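Local coordinates for protein MAU2 chromatid cohesion factor homolog (Saccharomyces cerevisiae, PDB 4XDN) that forms a complex with Scc2 that is required for the association of cohesin with chromosomes, and thereby takes part in sister chromatid cohesion, at residues 169-174 against 300-305; 132-137 against 177-182. All blocks are in the same frame, centred on the assembly; numbering follows the deposited sequence.

Interaction 1. Residues 169-174 against 300-305; sequences DELYQN and KIMPRI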
# COMPACT_ATOMS: atom_id res chain seq x y z
N ASP A 169 -32.61 20.40 6.53
CA ASP A 169 -31.98 21.34 5.61
C ASP A 169 -30.88 20.68 4.79
O ASP A 169 -30.04 19.95 5.32
CB ASP A 169 -31.41 22.54 6.37
CG ASP A 169 -30.96 23.65 5.44
OD1 ASP A 169 -31.81 24.49 5.08
OD2 ASP A 169 -29.77 23.67 5.07
N GLU A 170 -30.89 20.96 3.49
CA GLU A 170 -29.99 20.32 2.54
C GLU A 170 -28.52 20.59 2.85
O GLU A 170 -27.67 19.74 2.60
CB GLU A 170 -30.32 20.80 1.12
CG GLU A 170 -29.65 20.01 0.02
CD GLU A 170 -30.28 20.28 -1.33
OE1 GLU A 170 -30.70 21.43 -1.57
OE2 GLU A 170 -30.36 19.34 -2.15
N LEU A 171 -28.23 21.76 3.39
CA LEU A 171 -26.87 22.12 3.74
C LEU A 171 -26.33 21.19 4.82
O LEU A 171 -25.24 20.63 4.69
CB LEU A 171 -26.79 23.57 4.22
CG LEU A 171 -25.39 24.15 4.42
CD1 LEU A 171 -24.65 24.27 3.10
CD2 LEU A 171 -25.47 25.50 5.12
N TYR A 172 -27.11 21.01 5.89
CA TYR A 172 -26.71 20.17 7.01
C TYR A 172 -26.70 18.69 6.63
O TYR A 172 -25.94 17.91 7.21
CB TYR A 172 -27.64 20.40 8.20
CG TYR A 172 -27.31 21.64 8.99
CD1 TYR A 172 -26.30 21.63 9.94
CD2 TYR A 172 -28.00 22.83 8.77
CE1 TYR A 172 -25.98 22.77 10.65
CE2 TYR A 172 -27.69 23.97 9.49
CZ TYR A 172 -26.68 23.93 10.43
OH TYR A 172 -26.37 25.06 11.15
N GLN A 173 -27.54 18.31 5.68
CA GLN A 173 -27.58 16.94 5.18
C GLN A 173 -26.29 16.61 4.45
O GLN A 173 -25.72 15.53 4.63
CB GLN A 173 -28.78 16.74 4.25
CG GLN A 173 -30.12 16.69 4.96
CD GLN A 173 -30.26 15.45 5.84
OE1 GLN A 173 -29.74 14.39 5.52
NE2 GLN A 173 -30.98 15.60 6.95
N ASN A 174 -25.82 17.53 3.62
CA ASN A 174 -24.56 17.35 2.90
C ASN A 174 -23.37 17.39 3.85
O ASN A 174 -22.45 16.59 3.74
CB ASN A 174 -24.39 18.42 1.82
CG ASN A 174 -25.22 18.12 0.59
OD1 ASN A 174 -24.72 17.52 -0.37
ND2 ASN A 174 -26.48 18.53 0.60
N LYS A 300 -16.86 20.02 -5.32
CA LYS A 300 -17.92 20.92 -4.90
C LYS A 300 -19.18 20.12 -4.57
O LYS A 300 -20.04 19.91 -5.43
CB LYS A 300 -18.20 21.97 -5.98
CG LYS A 300 -17.00 22.85 -6.29
CD LYS A 300 -17.26 23.79 -7.45
CE LYS A 300 -16.00 24.56 -7.82
NZ LYS A 300 -16.23 25.55 -8.92
N ILE A 301 -19.26 19.67 -3.32
CA ILE A 301 -20.41 18.91 -2.84
C ILE A 301 -21.67 19.76 -2.92
O ILE A 301 -22.71 19.32 -3.41
CB ILE A 301 -20.19 18.42 -1.39
CG1 ILE A 301 -19.08 17.37 -1.36
CG2 ILE A 301 -21.47 17.85 -0.80
CD1 ILE A 301 -18.61 17.00 0.03
N MET A 302 -21.56 20.98 -2.41
CA MET A 302 -22.67 21.93 -2.43
C MET A 302 -22.10 23.33 -2.60
O MET A 302 -20.90 23.54 -2.41
CB MET A 302 -23.48 21.85 -1.13
CG MET A 302 -24.88 21.32 -1.30
SD MET A 302 -25.88 21.58 0.19
CE MET A 302 -26.41 23.27 -0.04
N PRO A 303 -22.96 24.29 -2.97
CA PRO A 303 -22.54 25.68 -2.82
C PRO A 303 -22.14 25.94 -1.37
O PRO A 303 -22.95 25.72 -0.46
CB PRO A 303 -23.78 26.47 -3.23
CG PRO A 303 -24.51 25.56 -4.15
CD PRO A 303 -24.27 24.17 -3.63
N ARG A 304 -20.90 26.38 -1.17
CA ARG A 304 -20.33 26.63 0.15
C ARG A 304 -20.03 25.32 0.89
O ARG A 304 -19.95 25.30 2.12
CB ARG A 304 -21.25 27.50 1.01
CG ARG A 304 -21.89 28.69 0.28
CD ARG A 304 -20.95 29.38 -0.70
NE ARG A 304 -19.59 29.52 -0.20
CZ ARG A 304 -19.14 30.54 0.53
NH1 ARG A 304 -19.95 31.53 0.87
NH2 ARG A 304 -17.88 30.55 0.93
N ILE A 305 -19.86 24.24 0.13
CA ILE A 305 -19.28 23.01 0.66
C ILE A 305 -18.35 22.42 -0.39
O ILE A 305 -18.77 21.65 -1.25
CB ILE A 305 -20.35 21.97 1.05
CG1 ILE A 305 -21.32 22.57 2.07
CG2 ILE A 305 -19.68 20.71 1.61
CD1 ILE A 305 -22.36 21.60 2.60
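Asn174 and Ile301 bring the two backbones closest, CA to CA 7.3 Å, where helix 170-174 passes strand 300-302 at an axis distance of 9.2 Å, with 135° between their N-to-C directions. The contact is a worked example of a hairpin tip packed against a helix start. Met302 and Asn174 bear the largest shares of it. The Met302 chain runs out toward the helix and bends at the sulfur (chi3 83°), so that CE turns aside to meet Leu171 CD1 at 3.7 Å while SD stays over the helix backbone. SD lies 3.5 Å from Glu170 O and makes a short contact of 3.1 Å with Asn174 ND2, the methionine and asparagine side chains crossing at about a right angle. The asparagine amide is already committed: ND2 turns back along its own helix and donates to Glu170 O (2.6 Å, nearly straight at 170°), with the acceptor in the amide plane. Glu170 O also accepts from the backbone Asn174 N, which reaches it from the opposite face, but it is the ND2 bond alone that restrains the amide. Asn174 OD1 is directed at the methyl CG2 of Ile301, 3.3 Å away. Leu171 CD1 meets Ile305 CD1 at 3.6 Å, closing a small apolar patch with Met302. In the hairpin itself, Met302 to Ile305 form a type II turn, and a classic beta bulge sets Ile301 and Met302 both opposite Ile305. At the helix start, Asp169 is the N-cap and accepts from Leu171 N. Around this edge, Leu171 also packs on Val126 of helix 126-144, Arg304 forms a salt bridge with Glu127, and Ile305 and Ile301 continue along helix 170-189 onto Trp175 and Val178.

Interaction 2. Residues 132-137 against 177-182; sequences CEFLLL and SVFQYV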
# COMPACT_ATOMS: atom_id res chain seq x y z
N CYS A 132 -14.50 24.35 11.95
CA CYS A 132 -14.03 24.08 13.31
C CYS A 132 -14.17 22.59 13.62
O CYS A 132 -13.26 21.99 14.19
CB CYS A 132 -14.80 24.91 14.34
SG CYS A 132 -14.40 26.68 14.40
N GLU A 133 -15.30 22.01 13.23
CA GLU A 133 -15.56 20.60 13.48
C GLU A 133 -14.64 19.71 12.65
O GLU A 133 -14.20 18.66 13.11
CB GLU A 133 -17.02 20.26 13.18
CG GLU A 133 -18.03 20.92 14.11
CD GLU A 133 -17.91 20.45 15.55
OE1 GLU A 133 -17.40 19.33 15.78
OE2 GLU A 133 -18.33 21.20 16.46
N PHE A 134 -14.35 20.14 11.43
CA PHE A 134 -13.46 19.39 10.55
C PHE A 134 -12.05 19.37 11.13
O PHE A 134 -11.40 18.33 11.15
CB PHE A 134 -13.46 20.00 9.15
CG PHE A 134 -12.91 19.08 8.10
CD1 PHE A 134 -13.70 18.10 7.53
CD2 PHE A 134 -11.59 19.20 7.68
CE1 PHE A 134 -13.20 17.25 6.56
CE2 PHE A 134 -11.08 18.35 6.71
CZ PHE A 134 -11.88 17.38 6.15
N LEU A 135 -11.58 20.52 11.60
CA LEU A 135 -10.28 20.58 12.24
C LEU A 135 -10.25 19.72 13.50
O LEU A 135 -9.28 19.03 13.77
CB LEU A 135 -9.92 22.03 12.59
CG LEU A 135 -9.66 22.96 11.40
CD1 LEU A 135 -9.52 24.40 11.88
CD2 LEU A 135 -8.43 22.53 10.64
N LEU A 136 -11.34 19.77 14.27
CA LEU A 136 -11.42 19.06 15.54
C LEU A 136 -11.53 17.55 15.37
O LEU A 136 -10.99 16.78 16.18
CB LEU A 136 -12.62 19.57 16.34
CG LEU A 136 -12.43 20.30 17.68
CD1 LEU A 136 -11.20 21.19 17.72
CD2 LEU A 136 -13.68 21.13 17.96
N LEU A 137 -12.22 17.11 14.32
CA LEU A 137 -12.58 15.71 14.17
C LEU A 137 -11.76 14.99 13.10
O LEU A 137 -11.66 13.76 13.12
CB LEU A 137 -14.08 15.60 13.84
CG LEU A 137 -15.02 16.20 14.89
CD1 LEU A 137 -16.44 16.21 14.36
CD2 LEU A 137 -14.94 15.45 16.21
N SER A 177 -22.91 14.24 5.57
CA SER A 177 -22.26 13.26 4.71
C SER A 177 -20.74 13.39 4.79
O SER A 177 -20.02 12.39 4.82
CB SER A 177 -22.73 13.44 3.27
OG SER A 177 -22.17 12.47 2.40
N VAL A 178 -20.25 14.63 4.82
CA VAL A 178 -18.82 14.88 4.95
C VAL A 178 -18.30 14.29 6.26
O VAL A 178 -17.24 13.68 6.29
CB VAL A 178 -18.52 16.40 4.90
CG1 VAL A 178 -17.07 16.71 5.27
CG2 VAL A 178 -18.83 16.95 3.52
N PHE A 179 -19.06 14.46 7.34
CA PHE A 179 -18.59 14.00 8.64
C PHE A 179 -18.83 12.51 8.85
O PHE A 179 -18.18 11.89 9.69
CB PHE A 179 -19.24 14.83 9.75
CG PHE A 179 -18.62 16.19 9.90
CD1 PHE A 179 -17.41 16.34 10.55
CD2 PHE A 179 -19.23 17.30 9.35
CE1 PHE A 179 -16.83 17.58 10.68
CE2 PHE A 179 -18.65 18.55 9.48
CZ PHE A 179 -17.45 18.69 10.14
N GLN A 180 -19.75 11.93 8.08
CA GLN A 180 -19.85 10.48 8.03
C GLN A 180 -18.55 9.93 7.46
O GLN A 180 -18.02 8.94 7.95
CB GLN A 180 -21.04 10.04 7.18
CG GLN A 180 -22.37 10.03 7.93
CD GLN A 180 -23.50 9.46 7.09
OE1 GLN A 180 -24.15 10.19 6.34
NE2 GLN A 180 -23.73 8.16 7.21
N TYR A 181 -18.05 10.60 6.43
CA TYR A 181 -16.79 10.22 5.79
C TYR A 181 -15.61 10.40 6.75
O TYR A 181 -14.68 9.60 6.75
CB TYR A 181 -16.58 11.04 4.52
CG TYR A 181 -15.13 11.18 4.10
CD1 TYR A 181 -14.49 10.17 3.40
CD2 TYR A 181 -14.41 12.33 4.40
CE1 TYR A 181 -13.17 10.30 3.02
CE2 TYR A 181 -13.10 12.47 4.02
CZ TYR A 181 -12.48 11.45 3.33
OH TYR A 181 -11.16 11.59 2.95
N VAL A 182 -15.66 11.45 7.57
CA VAL A 182 -14.64 11.66 8.58
C VAL A 182 -14.66 10.51 9.57
O VAL A 182 -13.61 9.98 9.94
CB VAL A 182 -14.85 13.00 9.34
CG1 VAL A 182 -13.93 13.10 10.56
CG2 VAL A 182 -14.61 14.17 8.41
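Phe179 and Glu133 make the tightest approach between two helical segments that run almost parallel, 8° apart with axes 11.0 Å from each other. The first kind of contact is ring against backbone. With CG beside its own backbone N (chi1 -77°), the Phe179 ring is carried across to helix 126-144, where CZ lies 3.4 Å from Glu133 CB and the ring edge points at Phe134 N, 3.6 Å from CE1. Glu133 gives only the base of its side chain here, since its carboxylate leads away to a salt bridge with Lys113. Parallel helices such as these, with the intervening helix 147-165 between them in the chain, are consistent with the TPR-like helical superhelix of the Scc4/Mau2 family; Leu160 and Val161 of that middle helix also touch Phe179. The second kind is aliphatic packing around the two phenylalanines. Leu137 CD1 reaches Phe179 CD1 at 3.9 Å, crossing it at about a right angle. Replacing Phe179 by alanine is likely to open a gap beside Glu133 CB and the Phe134 backbone and to leave Leu137 CD1 without its aromatic neighbour. The Phe134 ring instead extends toward the second helix, where its CE1 meets two methyls lying to one side of it, Val182 CG2 (3.9 Å) and Val178 CG1 (4.1 Å), in an oblique approach. Val182 works in two directions, for its other methyl, CG1, rests 3.5 Å from Leu137 O. Phe134 and Tyr181 also pack against an apolar side chain of another protein's chain, and Phe134 stacks with His138.

The two contacts have centres 13 Å apart on the same side of the chain's centre, and helix 170-189 serves both: its first turns take part in interaction 1, a later stretch in interaction 2. Along the chain the segments alternate, 132-137, 169-174, 177-182 and then 300-305, so a near-neighbour helix pairing interlocks with a contact to a hairpin more than a hundred residues further on. Val178 joins them directly, its CG2 meeting Ile301 CD1 at 3.5 Å. Interaction 2 is buried between helices 126-144 and 170-189, which helix 147-165 separates in sequence, whereas interaction 1 lies at the surface, where the two-stranded hairpin of 297-302 and 305-310 closes over the helix start.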